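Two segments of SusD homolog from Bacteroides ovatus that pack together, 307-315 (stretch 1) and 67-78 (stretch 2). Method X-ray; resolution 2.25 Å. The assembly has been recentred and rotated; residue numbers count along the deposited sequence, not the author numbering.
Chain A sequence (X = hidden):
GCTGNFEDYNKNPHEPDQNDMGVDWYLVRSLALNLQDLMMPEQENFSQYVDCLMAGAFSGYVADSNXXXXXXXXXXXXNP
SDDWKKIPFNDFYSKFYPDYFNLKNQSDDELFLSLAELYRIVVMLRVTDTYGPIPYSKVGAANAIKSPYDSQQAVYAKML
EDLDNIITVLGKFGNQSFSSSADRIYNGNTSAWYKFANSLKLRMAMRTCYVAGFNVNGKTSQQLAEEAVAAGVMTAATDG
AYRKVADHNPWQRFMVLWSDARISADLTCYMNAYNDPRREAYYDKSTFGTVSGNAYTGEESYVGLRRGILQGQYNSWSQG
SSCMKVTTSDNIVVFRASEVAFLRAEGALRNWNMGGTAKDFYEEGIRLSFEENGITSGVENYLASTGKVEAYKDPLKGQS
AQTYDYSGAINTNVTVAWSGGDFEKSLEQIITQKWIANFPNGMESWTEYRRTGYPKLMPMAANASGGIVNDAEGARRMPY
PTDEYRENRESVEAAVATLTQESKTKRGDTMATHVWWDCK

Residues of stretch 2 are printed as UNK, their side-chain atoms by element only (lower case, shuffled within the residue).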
ATOM      1  N   ARG A 307      -7.200 -12.165 -10.203  1.00 32.87           N
ATOM      2  CA  ARG A 307      -6.369 -12.404  -9.016  1.00 31.72           C
ATOM      3  C   ARG A 307      -6.841 -13.680  -8.334  1.00 35.98           C
ATOM      4  O   ARG A 307      -8.040 -13.982  -8.378  1.00 36.17           O
ATOM      5  CB  ARG A 307      -6.433 -11.228  -8.031  1.00 27.09           C
ATOM      6  CG  ARG A 307      -5.881  -9.903  -8.542  1.00 25.40           C
ATOM      7  CD  ARG A 307      -6.121  -8.788  -7.525  1.00 33.66           C
ATOM      8  NE  ARG A 307      -7.563  -8.567  -7.362  1.00 29.88           N
ATOM      9  CZ  ARG A 307      -8.255  -8.860  -6.273  1.00 40.66           C
ATOM     10  NH1 ARG A 307      -7.632  -9.252  -5.168  1.00 28.91           N
ATOM     11  NH2 ARG A 307      -9.571  -8.717  -6.263  1.00 27.47           N
ATOM     12  N   GLY A 308      -5.920 -14.397  -7.694  1.00 31.48           N
ATOM     13  CA  GLY A 308      -6.261 -15.604  -6.962  1.00 32.23           C
ATOM     14  C   GLY A 308      -6.459 -16.859  -7.785  1.00 37.32           C
ATOM     15  O   GLY A 308      -7.140 -17.779  -7.329  1.00 38.05           O
ATOM     16  N   ILE A 309      -5.868 -16.927  -8.984  1.00 34.50           N
ATOM     17  CA  ILE A 309      -5.907 -18.161  -9.792  1.00 35.64           C
ATOM     18  C   ILE A 309      -4.958 -19.155  -9.095  1.00 40.21           C
ATOM     19  O   ILE A 309      -3.845 -18.776  -8.733  1.00 39.17           O
ATOM     20  CB  ILE A 309      -5.538 -17.923 -11.284  1.00 37.33           C
ATOM     21  CG1 ILE A 309      -6.562 -16.991 -11.986  1.00 36.66           C
ATOM     22  CG2 ILE A 309      -5.371 -19.265 -12.026  1.00 35.90           C
ATOM     23  CD1 ILE A 309      -6.085 -16.422 -13.359  1.00 31.03           C
ATOM     24  N   LEU A 310      -5.420 -20.374  -8.827  1.00 39.65           N
ATOM     25  CA  LEU A 310      -4.604 -21.361  -8.127  1.00 40.88           C
ATOM     26  C   LEU A 310      -3.408 -21.722  -8.968  1.00 46.91           C
ATOM     27  O   LEU A 310      -3.527 -21.865 -10.190  1.00 47.96           O
ATOM     28  CB  LEU A 310      -5.421 -22.634  -7.787  1.00 42.18           C
ATOM     29  CG  LEU A 310      -4.863 -23.566  -6.685  1.00 47.18           C
ATOM     30  CD1 LEU A 310      -5.161 -23.019  -5.267  1.00 46.20           C
ATOM     31  CD2 LEU A 310      -5.476 -24.966  -6.792  1.00 47.90           C
ATOM     32  N   GLN A 311      -2.246 -21.855  -8.311  1.00 44.10           N
ATOM     33  CA  GLN A 311      -1.012 -22.298  -8.950  1.00 45.00           C
ATOM     34  C   GLN A 311      -1.287 -23.637  -9.624  1.00 49.66           C
ATOM     35  O   GLN A 311      -1.866 -24.530  -8.995  1.00 51.44           O
ATOM     36  CB  GLN A 311       0.118 -22.408  -7.909  1.00 46.32           C
ATOM     37  CG  GLN A 311       1.513 -22.377  -8.512  1.00 55.11           C
ATOM     38  CD  GLN A 311       1.969 -21.025  -9.010  1.00 52.97           C
ATOM     39  OE1 GLN A 311       1.381 -19.979  -8.724  1.00 45.19           O
ATOM     40  NE2 GLN A 311       3.033 -21.026  -9.806  1.00 38.78           N
ATOM     41  N   GLY A 312      -0.972 -23.710 -10.916  1.00 45.45           N
ATOM     42  CA  GLY A 312      -1.188 -24.892 -11.741  1.00 45.38           C
ATOM     43  C   GLY A 312      -2.497 -24.876 -12.507  1.00 49.84           C
ATOM     44  O   GLY A 312      -2.774 -25.815 -13.248  1.00 52.05           O
ATOM     45  N   GLN A 313      -3.318 -23.819 -12.348  1.00 45.88           N
ATOM     46  CA  GLN A 313      -4.641 -23.733 -12.985  1.00 45.26           C
ATOM     47  C   GLN A 313      -4.799 -22.487 -13.848  1.00 46.36           C
ATOM     48  O   GLN A 313      -5.892 -21.929 -13.949  1.00 45.13           O
ATOM     49  CB  GLN A 313      -5.745 -23.792 -11.921  1.00 45.89           C
ATOM     50  CG  GLN A 313      -5.803 -25.162 -11.257  1.00 53.49           C
ATOM     51  CD  GLN A 313      -6.868 -25.303 -10.212  1.00 61.99           C
ATOM     52  OE1 GLN A 313      -7.496 -24.340  -9.764  1.00 53.93           O
ATOM     53  NE2 GLN A 313      -7.084 -26.529  -9.779  1.00 54.51           N
ATOM     54  N   TYR A 314      -3.707 -22.074 -14.497  1.00 41.60           N
ATOM     55  CA  TYR A 314      -3.693 -20.918 -15.395  1.00 39.32           C
ATOM     56  C   TYR A 314      -3.900 -21.333 -16.818  1.00 43.98           C
ATOM     57  O   TYR A 314      -3.369 -22.372 -17.237  1.00 41.94           O
ATOM     58  CB  TYR A 314      -2.339 -20.207 -15.324  1.00 38.41           C
ATOM     59  CG  TYR A 314      -2.122 -19.376 -14.088  1.00 38.26           C
ATOM     60  CD1 TYR A 314      -1.572 -19.937 -12.932  1.00 40.98           C
ATOM     61  CD2 TYR A 314      -2.407 -18.018 -14.082  1.00 36.67           C
ATOM     62  CE1 TYR A 314      -1.369 -19.170 -11.785  1.00 40.17           C
ATOM     63  CE2 TYR A 314      -2.205 -17.243 -12.946  1.00 36.50           C
ATOM     64  CZ  TYR A 314      -1.680 -17.823 -11.804  1.00 40.39           C
ATOM     65  OH  TYR A 314      -1.453 -17.058 -10.707  1.00 38.31           O
ATOM     66  N   ASN A 315      -4.590 -20.485 -17.598  1.00 41.99           N
ATOM     67  CA  ASN A 315      -4.660 -20.692 -19.044  1.00 42.69           C
ATOM     68  C   ASN A 315      -3.242 -20.394 -19.565  1.00 45.97           C
ATOM     69  O   ASN A 315      -2.610 -19.469 -19.038  1.00 45.61           O
ATOM     70  CB  ASN A 315      -5.713 -19.770 -19.654  1.00 42.66           C
ATOM     71  CG  ASN A 315      -7.121 -20.294 -19.570  1.00 55.03           C
ATOM     72  OD1 ASN A 315      -7.383 -21.496 -19.698  1.00 48.57           O
ATOM     73  ND2 ASN A 315      -8.065 -19.387 -19.421  1.00 43.35           N
ATOM     74  N   UNK A  67       3.358 -19.424 -14.401  1.00 40.60           N
ATOM     75  CA  UNK A  67       2.772 -20.646 -14.960  1.00 43.02           C
ATOM     76  C   UNK A  67       3.504 -21.924 -14.505  1.00 49.49           C
ATOM     77  O   UNK A  67       3.146 -23.013 -14.942  1.00 50.42           O
ATOM     78  c   UNK A  67       2.383 -19.269 -18.652  1.00 47.58           C
ATOM     79  c   UNK A  67       2.229 -19.256 -17.133  1.00 47.87           C
ATOM     80  c   UNK A  67       0.793 -18.952 -16.709  1.00 50.73           C
ATOM     81  c   UNK A  67       2.750 -20.563 -16.507  1.00 43.64           C
ATOM     82  N   UNK A  68       4.481 -21.782 -13.613  1.00 47.65           N
ATOM     83  CA  UNK A  68       5.254 -22.902 -13.088  1.00 49.97           C
ATOM     84  C   UNK A  68       4.559 -23.715 -12.006  1.00 56.45           C
ATOM     85  O   UNK A  68       3.433 -23.406 -11.582  1.00 54.84           O
ATOM     86  N   UNK A  69       5.262 -24.761 -11.547  1.00 55.14           N
ATOM     87  CA  UNK A  69       4.818 -25.683 -10.492  1.00 57.02           C
ATOM     88  C   UNK A  69       5.693 -25.562  -9.224  1.00 60.54           C
ATOM     89  O   UNK A  69       5.441 -26.269  -8.249  1.00 62.89           O
ATOM     90  c   UNK A  69       4.836 -27.143 -11.024  1.00 68.69           C
ATOM     91  o   UNK A  69       6.076 -27.389 -11.711  1.00 69.12           O
ATOM     92  c   UNK A  69       3.633 -27.457 -11.920  1.00 64.99           C
ATOM     93  N   UNK A  70       6.688 -24.674  -9.257  1.00 55.03           N
ATOM     94  CA  UNK A  70       7.623 -24.426  -8.161  1.00 54.66           C
ATOM     95  C   UNK A  70       7.033 -23.812  -6.906  1.00 57.54           C
ATOM     96  O   UNK A  70       7.550 -24.051  -5.811  1.00 60.78           O
ATOM     97  N   UNK A  71       5.963 -23.004  -7.035  1.00 48.48           N
ATOM     98  CA  UNK A  71       5.313 -22.421  -5.860  1.00 45.39           C
ATOM     99  C   UNK A  71       4.226 -23.377  -5.361  1.00 49.88           C
ATOM    100  O   UNK A  71       3.382 -23.807  -6.149  1.00 50.11           O
ATOM    101  c   UNK A  71       5.470 -18.698  -7.133  1.00 37.62           C
ATOM    102  c   UNK A  71       5.635 -16.165  -8.283  1.00 38.15           C
ATOM    103  c   UNK A  71       7.091 -20.003  -6.282  1.00 42.76           C
ATOM    104  c   UNK A  71       4.404 -16.820  -8.174  1.00 37.70           C
ATOM    105  c   UNK A  71       4.310 -18.082  -7.615  1.00 36.89           C
ATOM    106  c   UNK A  71       4.731 -21.029  -6.168  1.00 41.16           C
ATOM    107  c   UNK A  71       6.803 -16.748  -7.827  1.00 39.60           C
ATOM    108  n   UNK A  71       7.677 -18.838  -6.727  1.00 41.57           N
ATOM    109  c   UNK A  71       5.748 -19.982  -6.540  1.00 39.87           C
ATOM    110  c   UNK A  71       6.705 -18.017  -7.253  1.00 41.67           C
ATOM    111  N   UNK A  72       4.284 -23.763  -4.069  1.00 46.86           N
ATOM    112  CA  UNK A  72       3.307 -24.672  -3.450  1.00 47.51           C
ATOM    113  C   UNK A  72       1.965 -23.934  -3.241  1.00 51.40           C
ATOM    114  O   UNK A  72       0.887 -24.529  -3.336  1.00 52.72           O
ATOM    115  c   UNK A  72       3.843 -25.204  -2.125  1.00 51.60           C
ATOM    116  o   UNK A  72       4.013 -24.151  -1.183  1.00 59.67           O
ATOM    117  N   UNK A  73       2.057 -22.638  -2.977  1.00 44.13           N
ATOM    118  CA  UNK A  73       0.918 -21.759  -2.770  1.00 42.11           C
ATOM    119  C   UNK A  73       1.362 -20.321  -2.782  1.00 43.93           C
ATOM    120  O   UNK A  73       2.558 -20.043  -2.945  1.00 43.92           O
ATOM    121  N   UNK A  74       0.405 -19.395  -2.642  1.00 37.45           N
ATOM    122  CA  UNK A  74       0.691 -17.957  -2.672  1.00 34.88           C
ATOM    123  C   UNK A  74      -0.132 -17.208  -1.628  1.00 36.78           C
ATOM    124  O   UNK A  74      -1.105 -17.747  -1.110  1.00 36.55           O
ATOM    125  c   UNK A  74       1.031 -17.246  -6.553  1.00 36.49           C
ATOM    126  c   UNK A  74       0.385 -17.373  -4.079  1.00 31.29           C
ATOM    127  c   UNK A  74       1.059 -18.077  -5.268  1.00 36.56           C
ATOM    128  n   UNK A  74      -1.202 -18.603  -7.678  1.00 31.63           N
ATOM    129  n   UNK A  74      -0.282 -16.661  -6.843  1.00 34.32           N
ATOM    130  c   UNK A  74      -1.310 -17.316  -7.376  1.00 46.03           C
ATOM    131  n   UNK A  74      -2.453 -16.690  -7.612  1.00 36.41           N
ATOM    132  N   UNK A  75       0.236 -15.957  -1.341  1.00 33.52           N
ATOM    133  CA  UNK A  75      -0.548 -15.104  -0.452  1.00 32.81           C
ATOM    134  C   UNK A  75      -1.967 -14.909  -1.028  1.00 38.38           C
ATOM    135  O   UNK A  75      -2.941 -15.017  -0.293  1.00 39.07           O
ATOM    136  c   UNK A  75       1.877 -13.991   1.555  1.00 35.24           C
ATOM    137  c   UNK A  75       1.560 -13.743   0.219  1.00 33.17           C
ATOM    138  c   UNK A  75       2.592 -13.358  -0.632  1.00 33.32           C
ATOM    139  c   UNK A  75       3.199 -13.934   2.010  1.00 36.49           C
ATOM    140  c   UNK A  75       0.119 -13.729  -0.251  1.00 31.77           C
ATOM    141  c   UNK A  75       3.914 -13.266  -0.183  1.00 33.08           C
ATOM    142  o   UNK A  75       5.525 -13.482   1.556  1.00 34.53           O
ATOM    143  c   UNK A  75       4.214 -13.558   1.138  1.00 39.39           C
ATOM    144  N   UNK A  76      -2.062 -14.663  -2.356  1.00 36.45           N
ATOM    145  CA  UNK A  76      -3.298 -14.409  -3.091  1.00 36.43           C
ATOM    146  C   UNK A  76      -4.337 -15.501  -2.889  1.00 42.43           C
ATOM    147  O   UNK A  76      -5.513 -15.179  -2.741  1.00 41.43           O
ATOM    148  c   UNK A  76      -3.004 -14.244  -4.578  1.00 36.63           C
ATOM    149  N   UNK A  77      -3.916 -16.782  -2.879  1.00 39.83           N
ATOM    150  CA  UNK A  77      -4.847 -17.904  -2.718  1.00 39.67           C
ATOM    151  C   UNK A  77      -4.915 -18.355  -1.231  1.00 41.29           C
ATOM    152  O   UNK A  77      -5.551 -19.348  -0.922  1.00 41.58           O
ATOM    153  c   UNK A  77      -4.495 -19.037  -3.713  1.00 43.12           C
ATOM    154  c   UNK A  77      -4.788 -18.643  -5.147  1.00 35.90           C
ATOM    155  o   UNK A  77      -3.114 -19.383  -3.581  1.00 40.95           O
ATOM    156  N   UNK A  78      -4.311 -17.583  -0.323  1.00 35.91           N
ATOM    157  CA  UNK A  78      -4.370 -17.767   1.139  1.00 36.62           C
ATOM    158  C   UNK A  78      -3.679 -19.029   1.632  1.00 44.22           C
ATOM    159  O   UNK A  78      -3.956 -19.466   2.748  1.00 47.23           O
ATOM    160  c   UNK A  78      -6.640 -16.560   1.101  1.00 32.91           C
ATOM    161  c   UNK A  78      -8.132 -14.415   0.065  1.00 38.21           C
ATOM    162  c   UNK A  78      -6.187 -15.247   1.217  1.00 33.92           C
ATOM    163  c   UNK A  78      -8.571 -15.716  -0.115  1.00 31.65           C
ATOM    164  o   UNK A  78      -8.894 -13.372  -0.397  1.00 36.16           O
ATOM    165  c   UNK A  78      -6.914 -14.178   0.684  1.00 33.79           C
ATOM    166  c   UNK A  78      -7.832 -16.780   0.414  1.00 32.54           C
ATOM    167  c   UNK A  78      -5.834 -17.718   1.661  1.00 35.11           C
TER
HETATM  168  O   HOH W   1       1.024 -21.989 -12.160  1.00 43.31           O
HETATM  169  O   HOH W   2      -3.273 -13.773  -7.883  1.00 35.42           O
HETATM  170  O   HOH W   3      -1.767 -21.189  -5.382  1.00 36.15           O

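Position 67 carries four carbons, forked at the second. CA-to-CB points away from stretch 1, yet one branch end returns to lie 3.6 Å from Tyr-314 CB, an apolar contact: Leu-67, its CD2 making that approach. Position 68 has no side-chain atoms and works through its backbone, its O accepting a hydrogen bond from Gln-311 NE2 at 3.0 Å; it is Gly-68.

Position 69 has one carbon bearing an oxygen and a carbon, with CA-to-CB pointing away and no contact to stretch 1: Thr-69. Position 70, again without side-chain atoms, is Gly-70, and it makes no contact.

At position 71 one carbon leads to fused five- and six-membered rings of eight carbons and one nitrogen. A carbon at the ring edge lies 3.7 Å from Gln-311 OE1, while the backbone O of 71 lies 3.3 Å from Gln-311 CG. This is Trp-71, and the ring carbon is CE3. Position 72, a carbon then an oxygen, with CA-to-CB pointing away, is Ser-72; position 73, bare, is Gly-73. Neither makes contact.

Position 74 extends three carbons, a nitrogen, then a carbon carrying two more nitrogens, and its CA-to-CB bond points toward stretch 1. Both terminal nitrogens reach Ile-309 O, and one also reaches Gln-311 OE1. It is Arg-74. Its NH2 and NH1 both donate to Ile-309 O, at 2.7 and 2.9 Å, and NH1 also donates to Gln-311 OE1 at 3.1 Å. Tyr-314 OH sits over one guanidinium face, 3.3 Å from Arg-74 NH2, but the angle is too poor for a hydrogen bond.

Position 75 has one carbon and a six-carbon ring bearing an oxygen, out of reach: Tyr-75. Position 76 has a single carbon, its CB 4.3 Å from Gly-308 CA: Ala-76. Position 77 has one carbon bearing an oxygen and a carbon, the latter 3.3 Å from Gly-308 O, with CA-to-CB pointing toward stretch 1: Thr-77, the near carbon being CG2. Position 78, a carbon and a six-carbon ring with an oxygen, makes no contact: Tyr-78. Its N donates a hydrogen bond to Tyr-75 O at 2.9 Å, closing a type I turn.

The rule: two irregular loops join mainly by side-chain donors meeting backbone carbonyls, plus one side-chain pair, Arg-74 with Gln-311, whose NE2 serves Gly-68 O. A type II turn from Leu-310 to Gln-313 holds Gln-311, with Gly-312 at backbone angles where a CB would jam against Gln-311 O. Waters bridge Gly-68 O to Gly-312 N, Arg-74 NH2 to Gly-308 N, and Thr-77 OG1 to Gln-311 N.

Stretch 2 (67-78) LGTGWSGRYATY
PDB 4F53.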